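Local coordinates for protein putative glycosylhydrolase (Parabacteroides distasonis, PDB 3S5Q) that is of unproven function but may be a glycoside hydrolase of the 3-keto-disaccharide hydrolase family, with a concanavalin A-like beta-sandwich fold, at residues Ser35-Phe40 with Leu45-Asp50; Thr83-Trp88 with Lys190-Leu195; Tyr111-Ser116 with Asn124-Val129. All blocks are in the same frame, centred on the assembly; numbering follows the deposited sequence. Where two conformers were deposited one is given.

Interaction 1: Ser35-Phe40 with Leu45-Asp50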
# COMPACT_ATOMS: atom_id res chain seq x y z
N SER A 35 -9.35 12.96 12.98
CA SER A 35 -8.45 14.11 12.93
C SER A 35 -7.41 14.13 14.05
O SER A 35 -6.43 14.88 13.98
CB SER A 35 -9.24 15.42 12.91
OG SER A 35 -10.04 15.53 14.07
N SER A 36 -7.60 13.30 15.08
CA SER A 36 -6.61 13.17 16.15
C SER A 36 -5.49 12.20 15.74
O SER A 36 -4.43 12.14 16.39
CB SER A 36 -7.28 12.71 17.47
OG SER A 36 -7.45 11.30 17.54
N VAL A 37 -5.71 11.45 14.65
CA VAL A 37 -4.74 10.45 14.20
C VAL A 37 -3.96 10.92 12.98
O VAL A 37 -2.73 10.80 12.94
CB VAL A 37 -5.43 9.07 13.86
CG1 VAL A 37 -4.37 8.05 13.32
CG2 VAL A 37 -6.16 8.51 15.08
N TRP A 38 -4.67 11.43 11.99
CA TRP A 38 -4.02 11.81 10.74
C TRP A 38 -3.89 13.31 10.62
O TRP A 38 -4.86 14.04 10.86
CB TRP A 38 -4.81 11.26 9.55
CG TRP A 38 -4.72 9.79 9.48
CD1 TRP A 38 -5.50 8.90 10.15
CD2 TRP A 38 -3.79 9.01 8.72
NE1 TRP A 38 -5.12 7.63 9.88
CE2 TRP A 38 -4.10 7.66 8.96
CE3 TRP A 38 -2.75 9.33 7.83
CZ2 TRP A 38 -3.38 6.61 8.38
CZ3 TRP A 38 -2.03 8.29 7.23
CH2 TRP A 38 -2.36 6.93 7.52
N THR A 39 -2.70 13.76 10.25
CA THR A 39 -2.49 15.15 9.86
C THR A 39 -1.83 15.21 8.48
O THR A 39 -1.11 14.31 8.11
CB THR A 39 -1.59 15.88 10.85
OG1 THR A 39 -0.37 15.14 10.99
CG2 THR A 39 -2.31 16.03 12.25
N PHE A 40 -2.07 16.31 7.77
CA PHE A 40 -1.50 16.56 6.44
C PHE A 40 -0.87 17.92 6.58
O PHE A 40 -1.57 18.93 6.53
CB PHE A 40 -2.62 16.55 5.39
CG PHE A 40 -2.15 16.43 3.95
CD1 PHE A 40 -0.88 15.97 3.61
CD2 PHE A 40 -3.04 16.73 2.93
CE1 PHE A 40 -0.50 15.85 2.28
CE2 PHE A 40 -2.68 16.60 1.59
CZ PHE A 40 -1.41 16.16 1.26
N LEU A 45 1.68 13.38 4.87
CA LEU A 45 0.56 12.75 5.56
C LEU A 45 1.10 11.73 6.58
O LEU A 45 1.92 10.89 6.24
CB LEU A 45 -0.33 12.08 4.53
CG LEU A 45 -1.69 11.50 4.93
CD1 LEU A 45 -2.61 12.57 5.53
CD2 LEU A 45 -2.29 10.87 3.67
N THR A 46 0.67 11.82 7.82
CA THR A 46 1.16 10.92 8.85
C THR A 46 0.09 10.64 9.90
O THR A 46 -0.83 11.43 10.09
CB THR A 46 2.47 11.47 9.49
OG1 THR A 46 3.00 10.49 10.37
CG2 THR A 46 2.22 12.71 10.23
N ALA A 47 0.24 9.48 10.55
CA ALA A 47 -0.71 8.94 11.51
C ALA A 47 0.03 8.71 12.85
O ALA A 47 1.20 8.33 12.85
CB ALA A 47 -1.29 7.61 10.96
N THR A 48 -0.62 8.97 13.97
CA THR A 48 0.02 8.69 15.28
C THR A 48 -0.62 7.51 16.07
O THR A 48 -0.27 7.23 17.21
CB THR A 48 0.13 9.98 16.11
OG1 THR A 48 -1.15 10.64 16.13
CG2 THR A 48 1.25 10.93 15.52
N ALA A 49 -1.54 6.80 15.43
CA ALA A 49 -2.17 5.62 16.01
C ALA A 49 -2.49 4.66 14.91
O ALA A 49 -2.37 5.01 13.73
CB ALA A 49 -3.45 6.01 16.74
N ASP A 50 -2.95 3.46 15.29
CA ASP A 50 -3.35 2.42 14.36
C ASP A 50 -4.83 2.55 13.99
O ASP A 50 -5.62 1.63 14.24
CB ASP A 50 -3.07 1.03 14.98
CG ASP A 50 -3.14 -0.10 13.96
OD1 ASP A 50 -3.21 0.15 12.73
OD2 ASP A 50 -3.09 -1.27 14.40
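The Trp38 indole carries Ala47 on one face: CB of Ala47 stands 3.4 Å from the centroid of the six-membered ring, 10° off the normal, a CH-pi contact over the ring centre. Leu45 reaches the same indole obliquely, CG of Leu45 lying 3.8 Å from CE3 of Trp38. With CG anti to the carbonyl carbon (chi1 -69°), the end of the Trp38 side chain comes nearer the neighbouring strand than its CB direction suggests, and a hydrogen bond from NE1 to Gln51 O fixes its polar edge. The Phe40 ring meets Leu45 N obliquely, and Phe40 CB packs on Leu45 CD1.

These contacts belong to a beta hairpin of strands 38-41 and 44-47; the axes of its parts 38-40 and 45-47 run antiparallel at 162°. Thr39 and Thr46 form the hydrogen-bonded pair: N of Thr39 reaches O of Thr46 at 3.0 Å and N of Thr46 reaches O of Thr39 at 3.1 Å. Before the strand, Val37 O takes a more bent bond from Thr48 N, and Val37 CG2 packs against Ala49 CB at 4.0 Å.

The two faces differ in chemistry. The threonines take one, with Thr46 OG1 bonded to Ile204 O. On the other, Trp38 and Leu45 pack inward on Leu195 and Phe206, Phe40 lies toward the margin beside Leu28, and backbone bonds set the register.

Interaction 2: Thr83-Trp88 with Lys190-Leu195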
# COMPACT_ATOMS: atom_id res chain seq x y z
N THR A 83 -14.64 -2.97 0.74
CA THR A 83 -16.09 -2.86 0.62
C THR A 83 -16.77 -2.50 1.94
O THR A 83 -17.99 -2.28 1.98
CB THR A 83 -16.64 -4.19 0.08
OG1 THR A 83 -16.22 -5.23 0.96
CG2 THR A 83 -16.08 -4.43 -1.32
N ASP A 84 -16.00 -2.53 3.04
CA ASP A 84 -16.54 -2.22 4.38
C ASP A 84 -15.41 -1.66 5.21
O ASP A 84 -14.52 -2.39 5.64
CB ASP A 84 -17.10 -3.47 5.04
CG ASP A 84 -17.82 -3.19 6.36
OD1 ASP A 84 -17.44 -2.26 7.14
OD2 ASP A 84 -18.78 -3.94 6.64
N LYS A 85 -15.42 -0.35 5.36
CA LYS A 85 -14.35 0.33 6.07
C LYS A 85 -14.33 -0.09 7.55
O LYS A 85 -13.25 -0.30 8.12
CB LYS A 85 -14.44 1.85 5.87
CG LYS A 85 -14.11 2.25 4.43
CD LYS A 85 -14.17 3.78 4.21
CE LYS A 85 -15.52 4.31 3.80
NZ LYS A 85 -15.37 5.76 3.40
N GLY A 86 -15.51 -0.29 8.14
CA GLY A 86 -15.62 -0.74 9.54
C GLY A 86 -14.98 -2.10 9.78
O GLY A 86 -14.22 -2.32 10.73
N ASN A 87 -15.25 -3.01 8.87
CA ASN A 87 -14.76 -4.36 9.00
C ASN A 87 -13.77 -4.60 7.87
O ASN A 87 -13.96 -5.52 7.10
CB ASN A 87 -15.99 -5.30 8.93
CG ASN A 87 -15.66 -6.74 9.18
OD1 ASN A 87 -14.70 -7.04 9.87
ND2 ASN A 87 -16.47 -7.66 8.62
N TRP A 88 -12.72 -3.78 7.76
CA TRP A 88 -11.89 -3.78 6.55
C TRP A 88 -11.01 -5.02 6.39
O TRP A 88 -10.70 -5.41 5.27
CB TRP A 88 -11.02 -2.50 6.42
CG TRP A 88 -9.93 -2.38 7.47
CD1 TRP A 88 -10.06 -1.86 8.72
CD2 TRP A 88 -8.57 -2.79 7.34
NE1 TRP A 88 -8.86 -1.92 9.39
CE2 TRP A 88 -7.92 -2.49 8.56
CE3 TRP A 88 -7.84 -3.39 6.32
CZ2 TRP A 88 -6.57 -2.76 8.78
CZ3 TRP A 88 -6.50 -3.66 6.53
CH2 TRP A 88 -5.87 -3.36 7.75
N LYS A 190 -13.59 -3.47 -6.78
CA LYS A 190 -13.98 -2.06 -6.64
C LYS A 190 -14.17 -1.77 -5.13
O LYS A 190 -14.78 -2.56 -4.40
CB LYS A 190 -15.29 -1.79 -7.42
CG LYS A 190 -15.72 -0.30 -7.42
CD LYS A 190 -17.08 -0.03 -8.10
CE LYS A 190 -17.21 1.43 -8.51
NZ LYS A 190 -18.43 1.66 -9.37
N GLY A 191 -13.62 -0.66 -4.65
CA GLY A 191 -13.77 -0.35 -3.27
C GLY A 191 -13.10 0.94 -2.87
O GLY A 191 -12.47 1.59 -3.68
N TYR A 192 -13.23 1.27 -1.59
CA TYR A 192 -12.54 2.40 -1.01
C TYR A 192 -11.06 2.09 -1.02
O TYR A 192 -10.65 0.92 -0.99
CB TYR A 192 -13.02 2.65 0.45
CG TYR A 192 -14.48 2.94 0.50
CD1 TYR A 192 -14.97 4.19 0.12
CD2 TYR A 192 -15.40 1.95 0.83
CE1 TYR A 192 -16.33 4.43 0.13
CE2 TYR A 192 -16.75 2.19 0.87
CZ TYR A 192 -17.21 3.43 0.49
OH TYR A 192 -18.56 3.69 0.53
N ILE A 193 -10.26 3.15 -1.04
CA ILE A 193 -8.82 3.03 -0.88
C ILE A 193 -8.47 3.61 0.50
O ILE A 193 -9.04 4.62 0.89
CB ILE A 193 -8.04 3.81 -1.98
CG1 ILE A 193 -8.21 3.15 -3.36
CG2 ILE A 193 -6.56 3.94 -1.57
CD1 ILE A 193 -7.63 3.97 -4.51
N GLY A 194 -7.57 2.95 1.21
CA GLY A 194 -7.11 3.41 2.52
C GLY A 194 -5.63 3.26 2.72
O GLY A 194 -4.98 2.44 2.06
N LEU A 195 -5.11 4.08 3.63
CA LEU A 195 -3.81 3.90 4.21
C LEU A 195 -3.96 3.43 5.67
O LEU A 195 -4.64 4.07 6.49
CB LEU A 195 -3.03 5.20 4.18
CG LEU A 195 -3.00 5.90 2.85
CD1 LEU A 195 -2.25 7.20 3.05
CD2 LEU A 195 -2.37 4.98 1.73
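Lys85 lies over one face of the Tyr192 ring, joining the loop that follows strand 75-82 to strand 192-195 of the five-stranded antiparallel sheet in this concanavalin A-like fold. The dense part of the contact is the lysine chain against the aromatic face. CE of Lys85 is 3.5 Å from the Tyr192 ring centroid and 3° off its normal, which defines a CH-pi contact at the ring centre. NZ of Lys85 is 3.9 Å from the same centroid and 24° off the normal, so the cation-pi contact is displaced toward the CD1 and CE1 side. A bend at chi3 (-89°) turns the end of the lysine across the ring, and the two side chains cross at about a right angle. The ammonium also donates to Thr55 O on neighbouring strand 53-55; it is therefore held by a carbonyl as well as by the ring.

Toward the exposed side the packing thins. Thr83 and Lys190 are both exposed and meet lightly, CG2 of Thr83 approaching O of Lys190 at 3.8 Å, while the Lys190 chain leads away to a long, weak ion pair with Glu60. The loop has its own internal brace beyond this contact: in an Asx motif, Asn87 N donates to Asp84 OD1 at 2.9 Å, reaching that oxygen from above the carboxylate plane.

Interaction 3: Tyr111-Ser116 with Asn124-Val129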
# COMPACT_ATOMS: atom_id res chain seq x y z
N TYR A 111 5.95 -13.48 2.30
CA TYR A 111 4.70 -12.93 1.73
C TYR A 111 3.88 -12.13 2.76
O TYR A 111 2.72 -11.77 2.51
CB TYR A 111 3.90 -14.02 1.02
CG TYR A 111 3.52 -15.21 1.85
CD1 TYR A 111 4.45 -16.25 2.13
CD2 TYR A 111 2.24 -15.32 2.36
CE1 TYR A 111 4.05 -17.40 2.86
CE2 TYR A 111 1.85 -16.42 3.10
CZ TYR A 111 2.74 -17.45 3.34
OH TYR A 111 2.29 -18.50 4.08
N TRP A 112 4.53 -11.85 3.90
CA TRP A 112 4.08 -10.84 4.89
C TRP A 112 4.87 -9.51 4.82
O TRP A 112 4.48 -8.54 5.46
CB TRP A 112 4.21 -11.39 6.31
CG TRP A 112 3.22 -12.52 6.71
CD1 TRP A 112 2.64 -13.49 5.89
CD2 TRP A 112 2.76 -12.80 8.03
NE1 TRP A 112 1.85 -14.33 6.63
CE2 TRP A 112 1.91 -13.93 7.95
CE3 TRP A 112 2.95 -12.18 9.27
CZ2 TRP A 112 1.28 -14.47 9.09
CZ3 TRP A 112 2.34 -12.73 10.39
CH2 TRP A 112 1.49 -13.84 10.28
N ARG A 113 5.96 -9.46 4.04
CA ARG A 113 6.88 -8.32 4.06
C ARG A 113 6.52 -7.22 3.05
O ARG A 113 5.55 -7.35 2.26
CB ARG A 113 8.29 -8.86 3.84
CG ARG A 113 8.73 -9.88 4.87
CD ARG A 113 10.15 -10.35 4.62
NE ARG A 113 10.48 -11.53 5.42
CZ ARG A 113 11.43 -12.41 5.12
NH1 ARG A 113 12.18 -12.25 4.03
NH2 ARG A 113 11.64 -13.44 5.93
N CYS A 114 7.27 -6.12 3.09
CA CYS A 114 6.98 -4.92 2.25
C CYS A 114 6.66 -5.19 0.79
O CYS A 114 7.40 -5.91 0.10
CB CYS A 114 8.16 -3.95 2.32
SG CYS A 114 7.65 -2.30 1.90
N GLY A 115 5.56 -4.60 0.29
CA GLY A 115 5.20 -4.77 -1.12
C GLY A 115 4.36 -6.00 -1.40
O GLY A 115 3.82 -6.16 -2.52
N SER A 116 4.21 -6.87 -0.40
CA SER A 116 3.43 -8.09 -0.60
C SER A 116 1.96 -7.73 -0.71
O SER A 116 1.50 -6.72 -0.16
CB SER A 116 3.64 -9.07 0.56
OG SER A 116 3.19 -8.52 1.79
N ASN A 124 9.18 -10.48 -5.50
CA ASN A 124 10.07 -11.39 -6.22
C ASN A 124 11.55 -11.18 -5.87
O ASN A 124 12.42 -11.95 -6.31
CB ASN A 124 9.78 -11.41 -7.72
CG ASN A 124 9.96 -10.07 -8.40
OD1 ASN A 124 10.57 -9.12 -7.87
ND2 ASN A 124 9.41 -9.98 -9.63
N GLU A 125 11.81 -10.20 -5.01
CA GLU A 125 13.15 -9.79 -4.65
C GLU A 125 13.03 -9.13 -3.28
O GLU A 125 12.17 -8.25 -3.10
CB GLU A 125 13.67 -8.77 -5.66
CG GLU A 125 15.12 -8.37 -5.43
CD GLU A 125 15.63 -7.40 -6.50
OE1 GLU A 125 14.91 -7.18 -7.52
OE2 GLU A 125 16.74 -6.85 -6.31
N GLN A 126 13.84 -9.57 -2.31
CA GLN A 126 13.75 -9.07 -0.95
C GLN A 126 14.54 -7.77 -0.80
O GLN A 126 15.48 -7.49 -1.57
CB GLN A 126 14.24 -10.12 0.07
CG GLN A 126 13.38 -11.39 0.14
CD GLN A 126 11.90 -11.11 0.43
OE1 GLN A 126 11.57 -10.63 1.51
NE2 GLN A 126 11.03 -11.39 -0.54
N LEU A 127 14.16 -7.00 0.22
CA LEU A 127 14.90 -5.77 0.63
C LEU A 127 14.96 -4.73 -0.51
O LEU A 127 15.92 -3.96 -0.67
CB LEU A 127 16.27 -6.11 1.17
CG LEU A 127 16.20 -6.90 2.49
CD1 LEU A 127 17.59 -7.45 2.83
CD2 LEU A 127 15.67 -6.03 3.65
N VAL A 128 13.86 -4.68 -1.26
CA VAL A 128 13.65 -3.62 -2.27
C VAL A 128 13.27 -2.28 -1.65
O VAL A 128 13.61 -1.22 -2.20
CB VAL A 128 12.66 -4.08 -3.34
CG1 VAL A 128 12.18 -2.91 -4.23
CG2 VAL A 128 13.33 -5.15 -4.18
N VAL A 129 12.57 -2.31 -0.50
CA VAL A 129 12.37 -1.08 0.30
C VAL A 129 13.74 -0.53 0.74
O VAL A 129 14.63 -1.27 1.09
CB VAL A 129 11.45 -1.30 1.55
CG1 VAL A 129 12.16 -2.09 2.67
CG2 VAL A 129 10.91 0.04 2.08
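Arg113 and Gln126 cross at about a right angle, their guanidinium and amide planes turned 68° against each other. NH1 of Arg113 donates to OE1 of Gln126 at 3.1 Å, with 151° at the hydrogen. The acceptor lies at the guanidinium edge, slightly out of that plane, but the donor stands well above the amide carbonyl plane, so the bond misses the lone-pair directions. The arginine extends from CG to NE, whereas Gln126 folds at chi2 (-56°) to bring its amide across; OE1 of Gln126 also comes to 3.4 Å from CD of Arg113. NH2 of Arg113 bonds to Tyr108 O, so the guanidinium links two points of the same long connection between strands 93-98 and 135-143.

A type II beta turn from Arg113 to Ser116 carries the arginine, with Gly115 at its positive-phi position. Arg113 O accepts both Ser116 N and Ser116 OG, the hydroxyl at 2.7 Å from that oxygen and in the carbonyl plane.

A second, apolar touch joins Cys114 and Val129. Their CB bonds each point toward the opposite segment, and both residues are buried. SG of Cys114, anti to its own N, packs on CB of Val129 at 3.9 Å, and both residues rest on Phe68 of strand 62-70.

How the interactions relate
From the N terminus, interaction 1 comes first: a local closure, with four residues between its segments, completing the hairpin 38-47 at the eight-stranded sheet. Interaction 2 then opens at 83-88 and closes about a hundred residues later at 190-195, tying the loop after strand 75-82 to strand 192-195 of the five-stranded sheet. Interaction 3 falls wholly inside that long excursion, joining two parts of the connection between strands 93-98 and 135-143; no pair crosses. Interactions 1 and 2 touch where Leu45 CD2 meets Leu195 CD1 at 3.7 Å, linking the two sheets. Interaction 3 stands apart, its centre about 23 Å from that of interaction 2, on the opposite side of the chain's centre.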